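Local coordinates for protein naphthalene dioxygenase large subunit (Rhodococcus sp., PDB 2B1X) that carries a Rieske-type [2Fe-2S] cluster and a separate mononuclear iron centre, as the large subunits of Rieske dioxygenases do, at residues V211-A214 with Y215-M218; T220-S223 with M224-G228; D372-N375 with W376-I379. All coordinates share one frame; numbering follows the deposited sequence.

Contact 1: V211-A214 with Y215-M218. With FE (Fe (III) ion), chain G.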
loop_
_atom_site.group_PDB
_atom_site.type_symbol
_atom_site.label_atom_id
_atom_site.label_comp_id
_atom_site.label_asym_id
_atom_site.label_seq_id
_atom_site.Cartn_x
_atom_site.Cartn_y
_atom_site.Cartn_z
ATOM N N VAL A 211 -8.809 24.080 -18.393
ATOM C CA VAL A 211 -9.435 25.420 -18.288
ATOM C C VAL A 211 -8.848 26.426 -19.334
ATOM O O VAL A 211 -9.552 27.312 -19.860
ATOM C CB VAL A 211 -9.484 25.992 -16.786
ATOM C CG1 VAL A 211 -8.108 26.546 -16.304
ATOM C CG2 VAL A 211 -10.617 27.065 -16.603
ATOM N N GLY A 212 -7.580 26.251 -19.694
ATOM C CA GLY A 212 -6.913 27.293 -20.449
ATOM C C GLY A 212 -5.757 26.886 -21.333
ATOM O O GLY A 212 -5.304 27.690 -22.127
ATOM N N ASP A 213 -5.318 25.637 -21.259
ATOM C CA ASP A 213 -3.976 25.311 -21.787
ATOM C C ASP A 213 -3.958 24.610 -23.147
ATOM O O ASP A 213 -4.165 23.391 -23.230
ATOM C CB ASP A 213 -3.225 24.465 -20.732
ATOM C CG ASP A 213 -1.707 24.428 -20.966
ATOM O OD1 ASP A 213 -1.223 24.361 -22.110
ATOM O OD2 ASP A 213 -0.922 24.452 -20.030
ATOM N N ALA A 214 -3.737 25.386 -24.205
ATOM C CA ALA A 214 -3.437 24.858 -25.514
ATOM C C ALA A 214 -1.923 24.781 -25.717
ATOM O O ALA A 214 -1.434 23.921 -26.452
ATOM C CB ALA A 214 -4.058 25.751 -26.570
ATOM N N TYR A 215 -1.211 25.707 -25.066
ATOM C CA TYR A 215 0.270 25.844 -25.104
ATOM C C TYR A 215 1.020 24.517 -25.032
ATOM O O TYR A 215 1.980 24.331 -25.791
ATOM C CB TYR A 215 0.727 26.737 -23.940
ATOM C CG TYR A 215 2.200 27.146 -23.900
ATOM C CD1 TYR A 215 2.948 27.387 -25.076
ATOM C CD2 TYR A 215 2.841 27.295 -22.673
ATOM C CE1 TYR A 215 4.308 27.773 -24.993
ATOM C CE2 TYR A 215 4.175 27.662 -22.594
ATOM C CZ TYR A 215 4.894 27.915 -23.728
ATOM O OH TYR A 215 6.218 28.288 -23.583
ATOM N N HIS A 216 0.557 23.601 -24.168
ATOM C CA HIS A 216 1.200 22.276 -23.944
ATOM C C HIS A 216 1.200 21.331 -25.141
ATOM O O HIS A 216 2.021 20.435 -25.238
ATOM C CB HIS A 216 0.637 21.560 -22.685
ATOM C CG HIS A 216 -0.647 20.814 -22.914
ATOM N ND1 HIS A 216 -1.852 21.454 -23.138
ATOM C CD2 HIS A 216 -0.911 19.483 -22.984
ATOM C CE1 HIS A 216 -2.799 20.546 -23.317
ATOM N NE2 HIS A 216 -2.259 19.344 -23.223
ATOM N N THR A 217 0.276 21.541 -26.053
ATOM C CA THR A 217 0.174 20.698 -27.249
ATOM C C THR A 217 1.524 20.513 -27.936
ATOM O O THR A 217 1.917 19.382 -28.159
ATOM C CB THR A 217 -0.819 21.293 -28.235
ATOM O OG1 THR A 217 -2.117 21.319 -27.650
ATOM C CG2 THR A 217 -0.992 20.373 -29.460
ATOM N N MET A 218 2.268 21.607 -28.188
ATOM C CA MET A 218 3.510 21.515 -29.002
ATOM C C MET A 218 4.583 20.570 -28.407
ATOM O O MET A 218 5.257 19.860 -29.148
ATOM C CB MET A 218 4.112 22.891 -29.303
ATOM C CG MET A 218 3.152 23.934 -29.920
ATOM S SD MET A 218 4.067 25.565 -30.137
ATOM C CE MET A 218 3.804 26.290 -28.490
HETATM FE FE FE G . -2.978 17.382 -23.422
HETATM O O HOH W 1 -2.619 28.149 -23.887
HETATM O O HOH W 2 -4.474 18.024 -24.921
HETATM O O HOH W 3 -4.728 17.810 -22.027
#

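Contact 2: T220-S223 with M224-G228. With FE (Fe (III) ion), chain G.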
loop_
_atom_site.group_PDB
_atom_site.type_symbol
_atom_site.label_atom_id
_atom_site.label_comp_id
_atom_site.label_asym_id
_atom_site.label_seq_id
_atom_site.Cartn_x
_atom_site.Cartn_y
_atom_site.Cartn_z
ATOM N N THR A 220 4.074 18.490 -25.059
ATOM C CA THR A 220 3.466 17.272 -24.496
ATOM C C THR A 220 3.010 16.312 -25.593
ATOM O O THR A 220 3.146 15.074 -25.484
ATOM C CB THR A 220 2.249 17.607 -23.587
ATOM O OG1 THR A 220 2.695 18.370 -22.452
ATOM C CG2 THR A 220 1.684 16.319 -22.950
ATOM N N HIS A 221 2.434 16.885 -26.637
ATOM C CA HIS A 221 1.874 16.101 -27.717
ATOM C C HIS A 221 2.673 16.151 -29.019
ATOM O O HIS A 221 2.123 15.916 -30.114
ATOM C CB HIS A 221 0.407 16.505 -27.919
ATOM C CG HIS A 221 -0.410 16.345 -26.680
ATOM N ND1 HIS A 221 -0.412 15.172 -25.954
ATOM C CD2 HIS A 221 -1.188 17.221 -25.995
ATOM C CE1 HIS A 221 -1.169 15.330 -24.879
ATOM N NE2 HIS A 221 -1.648 16.560 -24.879
ATOM N N ARG A 222 3.972 16.418 -28.883
ATOM C CA ARG A 222 4.908 16.428 -29.978
ATOM C C ARG A 222 4.881 15.123 -30.785
ATOM O O ARG A 222 4.948 15.174 -32.012
ATOM C CB ARG A 222 6.322 16.678 -29.465
ATOM C CG ARG A 222 7.390 16.821 -30.559
ATOM C CD ARG A 222 7.076 17.856 -31.645
ATOM N NE ARG A 222 7.960 17.690 -32.802
ATOM C CZ ARG A 222 7.956 18.454 -33.890
ATOM N NH1 ARG A 222 7.090 19.448 -34.021
ATOM N NH2 ARG A 222 8.835 18.205 -34.853
ATOM N N SER A 223 4.786 13.972 -30.111
ATOM C CA SER A 223 4.651 12.689 -30.810
ATOM C C SER A 223 3.459 12.690 -31.762
ATOM O O SER A 223 3.537 12.133 -32.860
ATOM C CB SER A 223 4.502 11.542 -29.816
ATOM O OG SER A 223 3.285 11.665 -29.091
ATOM N N MET A 224 2.345 13.271 -31.318
ATOM C CA MET A 224 1.121 13.306 -32.113
ATOM C C MET A 224 1.194 14.337 -33.246
ATOM O O MET A 224 0.609 14.126 -34.308
ATOM C CB MET A 224 -0.116 13.533 -31.216
ATOM C CG MET A 224 -0.323 12.465 -30.118
ATOM S SD MET A 224 -0.372 10.777 -30.773
ATOM C CE MET A 224 -2.103 10.575 -31.131
ATOM N N VAL A 225 1.897 15.446 -33.013
ATOM C CA VAL A 225 2.254 16.373 -34.079
ATOM C C VAL A 225 3.053 15.620 -35.167
ATOM O O VAL A 225 2.779 15.773 -36.340
ATOM C CB VAL A 225 3.070 17.610 -33.557
ATOM C CG1 VAL A 225 3.677 18.440 -34.713
ATOM C CG2 VAL A 225 2.205 18.493 -32.709
ATOM N N GLU A 226 4.043 14.816 -34.777
ATOM C CA GLU A 226 4.828 14.085 -35.783
ATOM C C GLU A 226 4.026 13.024 -36.554
ATOM O O GLU A 226 4.291 12.750 -37.724
ATOM C CB GLU A 226 6.097 13.500 -35.170
ATOM C CG GLU A 226 6.912 14.599 -34.520
ATOM C CD GLU A 226 8.380 14.283 -34.341
ATOM O OE1 GLU A 226 9.174 15.243 -34.491
ATOM O OE2 GLU A 226 8.724 13.107 -34.055
ATOM N N LEU A 227 3.025 12.456 -35.907
ATOM C CA LEU A 227 2.194 11.459 -36.549
ATOM C C LEU A 227 1.059 12.051 -37.375
ATOM O O LEU A 227 0.366 11.316 -38.040
ATOM C CB LEU A 227 1.625 10.494 -35.507
ATOM C CG LEU A 227 2.575 9.595 -34.711
ATOM C CD1 LEU A 227 1.788 8.552 -33.897
ATOM C CD2 LEU A 227 3.628 8.932 -35.599
ATOM N N GLY A 228 0.860 13.368 -37.315
ATOM C CA GLY A 228 -0.145 14.047 -38.111
ATOM C C GLY A 228 -1.493 14.160 -37.437
ATOM O O GLY A 228 -2.474 14.553 -38.065
HETATM FE FE FE G . -2.978 17.382 -23.422
HETATM O O HOH W 2 -4.474 18.024 -24.921
HETATM O O HOH W 3 -4.728 17.810 -22.027
#

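Contact 3: D372-N375 with W376-I379. With FE (Fe (III) ion), chain G.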
loop_
_atom_site.group_PDB
_atom_site.type_symbol
_atom_site.label_atom_id
_atom_site.label_comp_id
_atom_site.label_asym_id
_atom_site.label_seq_id
_atom_site.Cartn_x
_atom_site.Cartn_y
_atom_site.Cartn_z
ATOM N N ASP A 372 -0.286 13.364 -20.945
ATOM C CA ASP A 372 -0.853 14.291 -19.967
ATOM C C ASP A 372 -0.750 13.704 -18.569
ATOM O O ASP A 372 -0.289 14.383 -17.638
ATOM C CB ASP A 372 -2.325 14.656 -20.292
ATOM C CG ASP A 372 -2.451 15.535 -21.510
ATOM O OD1 ASP A 372 -1.750 16.579 -21.575
ATOM O OD2 ASP A 372 -3.207 15.270 -22.483
ATOM N N ALA A 373 -1.144 12.438 -18.419
ATOM C CA ALA A 373 -1.078 11.785 -17.125
ATOM C C ALA A 373 0.347 11.738 -16.564
ATOM O O ALA A 373 0.562 11.951 -15.367
ATOM C CB ALA A 373 -1.665 10.336 -17.171
ATOM N N GLU A 374 1.298 11.367 -17.411
ATOM C CA GLU A 374 2.689 11.304 -16.986
ATOM C C GLU A 374 3.163 12.674 -16.478
ATOM O O GLU A 374 3.800 12.764 -15.419
ATOM C CB GLU A 374 3.586 10.758 -18.093
ATOM C CG GLU A 374 5.083 10.800 -17.768
ATOM C CD GLU A 374 5.571 9.718 -16.797
ATOM O OE1 GLU A 374 4.812 8.789 -16.374
ATOM O OE2 GLU A 374 6.769 9.772 -16.454
ATOM N N ASN A 375 2.840 13.729 -17.208
ATOM C CA ASN A 375 3.226 15.062 -16.743
ATOM C C ASN A 375 2.655 15.446 -15.363
ATOM O O ASN A 375 3.369 16.004 -14.527
ATOM C CB ASN A 375 2.847 16.136 -17.758
ATOM C CG ASN A 375 3.708 16.082 -19.060
ATOM O OD1 ASN A 375 4.717 15.388 -19.147
ATOM N ND2 ASN A 375 3.262 16.797 -20.058
ATOM N N TRP A 376 1.371 15.165 -15.132
ATOM C CA TRP A 376 0.734 15.564 -13.874
ATOM C C TRP A 376 1.291 14.780 -12.720
ATOM O O TRP A 376 1.455 15.336 -11.672
ATOM C CB TRP A 376 -0.817 15.475 -13.917
ATOM C CG TRP A 376 -1.392 16.243 -15.116
ATOM C CD1 TRP A 376 -0.871 17.385 -15.662
ATOM C CD2 TRP A 376 -2.580 15.942 -15.870
ATOM N NE1 TRP A 376 -1.628 17.774 -16.746
ATOM C CE2 TRP A 376 -2.694 16.921 -16.887
ATOM C CE3 TRP A 376 -3.563 14.939 -15.795
ATOM C CZ2 TRP A 376 -3.750 16.945 -17.804
ATOM C CZ3 TRP A 376 -4.594 14.935 -16.744
ATOM C CH2 TRP A 376 -4.694 15.939 -17.707
ATOM N N ARG A 377 1.562 13.478 -12.904
ATOM C CA ARG A 377 2.128 12.711 -11.786
ATOM C C ARG A 377 3.541 13.142 -11.439
ATOM O O ARG A 377 3.935 13.185 -10.255
ATOM C CB ARG A 377 2.052 11.197 -12.045
ATOM C CG ARG A 377 2.922 10.674 -13.214
ATOM C CD ARG A 377 2.458 9.283 -13.699
ATOM N NE ARG A 377 2.663 8.320 -12.625
ATOM C CZ ARG A 377 3.796 7.629 -12.446
ATOM N NH1 ARG A 377 4.822 7.752 -13.301
ATOM N NH2 ARG A 377 3.896 6.799 -11.415
ATOM N N SER A 378 4.305 13.503 -12.472
ATOM C CA SER A 378 5.651 14.029 -12.265
ATOM C C SER A 378 5.666 15.350 -11.457
ATOM O O SER A 378 6.456 15.475 -10.507
ATOM C CB SER A 378 6.340 14.237 -13.627
ATOM O OG SER A 378 7.545 14.969 -13.484
ATOM N N ILE A 379 4.843 16.333 -11.872
ATOM C CA ILE A 379 4.723 17.609 -11.152
ATOM C C ILE A 379 4.343 17.333 -9.703
ATOM O O ILE A 379 4.963 17.874 -8.758
ATOM C CB ILE A 379 3.590 18.455 -11.759
ATOM C CG1 ILE A 379 3.897 18.851 -13.199
ATOM C CG2 ILE A 379 3.326 19.724 -10.912
ATOM C CD1 ILE A 379 2.697 19.520 -13.863
HETATM FE FE FE G . -2.978 17.382 -23.422
HETATM O O HOH W 2 -4.474 18.024 -24.921
HETATM O O HOH W 3 -4.728 17.810 -22.027
#

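Contact 1: V211-A214 with Y215-M218
D213 and H216 face each other round a tight bend, with the carboxylate and the imidazole nearly perpendicular, their planes 87° apart. One oxygen does most of the work. D213 OD1 receives the backbone N of H216 at 2.8 Å, nearly in line with its own C-O bond, and H216 ND1 reaches the same OD1 at 3.1 Å. This second donor arrives from well above the carboxylate plane. A weak bond of 3.0 Å from H216 ND1 to D213 O lies at the ring edge. The imidazole reaches this position because H216 CG sits between the backbone N and the carbonyl carbon (chi1 83°), which turns the ND1 edge of the ring toward D213. Its rotation is therefore fixed from the ND1 side, while NE2 binds the iron at 2.1 Å; D213 is a second-shell residue that positions a first-shell ligand.

Next to it, A214 to T217 form a type I beta turn. T217 N bonds to A214 O at 3.0 Å, and T217 OG1 meets the same oxygen at 2.9 Å, in plane and on a lone pair. A water accepts from Y215 N at 3.1 Å and donates to G212 O, linking the end of helix 204-212 to the bend.

The other oxygen, D213 OD2, bonds to H111 of the second subunit, a residue of that subunit's cluster pocket, so D213 spans the interval between the two metal centres, consistent with a route for electrons as in related enzymes. Y215 OH is held by P125 and W113 of the same neighbouring subunit. The bend thus joins the end of helix 204-212 to helix 217-220, with Q424 of helix 422-436 packed against V211 and D213.

Contact 2: T220-S223 with M224-G228
The guanidinium of R222 has CG of E226 over one face, while V225 CG1 approaches it obliquely, 3.6 Å from R222 NH1. The carboxylate of E226 is turned 59° from the guanidinium plane. R222 NH2 at 3.0 Å and R222 NE at 3.2 Å both meet the single oxygen E226 OE1, and both bonds are weak, bent to about 130°. R222 reaches there by leaving with CG anti to the backbone N (chi1 -175°) and then bending at chi2, which carries the guanidinium forward along the helix to E226, one turn on. The other flat group, the imidazole of H221, has T220 CG2 3.6 Å above one face, toward the rim; F368 and H216 also meet this ring. H221 NE2 binds the iron at 2.1 Å.

H221 is the N-cap of the short helix 222-227, whose first residue is R222. H221 O starts its bonding by accepting V225 N at 2.9 Å, with a weak second bond from M224 N. R222 O takes E226 N at 2.9 Å in turn, and S223 O takes L227 N. At the far end the chain leaves the helix at G228, with positive phi, in a Schellman motif.

S223 OG is held by R80 of the small subunit, and R222 and E226 pack on Y85 of that subunit, so the helix is also part of the interface between the two kinds of chain.

Chemically, the contact divides in two: a salt bridge of two weak, bent bonds to one oxygen on the more exposed flank, and a buried N-cap histidine whose carbonyl accepts the first helical bond while its side chain binds the metal. One residue thereby couples the start of the helix to the iron site.

Contact 3: D372-N375 with W376-I379
D372 and W376 stand one turn apart on helix 369-382, an alpha helix that supplies the carboxylate of the two-histidine, one-carboxylate iron site. Being one turn apart and leaving the backbone with the same first torsion, CG anti to the carbonyl carbon and beside the backbone N, the two side chains run side by side in the same direction, with carboxylate and indole only 15° from parallel. D372 CB lies over the six-membered ring of W376, 4.0 Å from its centroid, a CH-pi contact. The carbonyl O of D372 sits above the same face, 3.2 Å from the ring plane, while accepting W376 N. The indole thus forms a flat floor beneath the metal ligand, and D372 grips the iron through both oxygens, OD1 at 2.4 Å and OD2 at 2.3 Å.

This inner side is densely enclosed: W376 touches L205 and N209 of helix 204-212 and meets W326 edge-to-face, and W376 NE1 is bonded to the hydroxyl of Y110 of the second subunit.

The opposite character belongs to E374 and R377, a polar part that faces other chains and has no ring packing between its two side chains. Their ends cross with planes 40° apart and make one salt bridge. R377 is partly exposed, whereas E374 is buried among chains: E374 OE2 pairs with R97 of the second subunit and R125 of the small subunit, and R377 NE pairs with D200. Positive groups from three chains therefore surround the E374 carboxylate, which would be expected to hold it ionised.

Backbone i to i+4 bonds continue through both parts. Across the looser, polar side the side chains meet in one pair: R377 NH1 approaches E374 OE1 at 3.2 Å on the syn side, 34° out of the carboxylate plane.

Followed from the N terminus, the three contacts come in series, and none nests within or crosses another. Contact 1 closes the bend between helix 204-212 and helix 217-220; contact 2 begins just beyond, closing the helical turns of 222-227; contact 3 closes turns of helix 369-382, after a long intervening stretch that includes most strands of the catalytic domain's antiparallel sheet. They converge at one iron: H216 NE2 and H221 NE2 are 3.3 Å apart, and D372 OD2 is 3.1 Å from H221 NE2. Two shared waters join these ligands on the metal. Local contacts distant in sequence thus tie three helical regions into a single site, with the second subunit reaching all three.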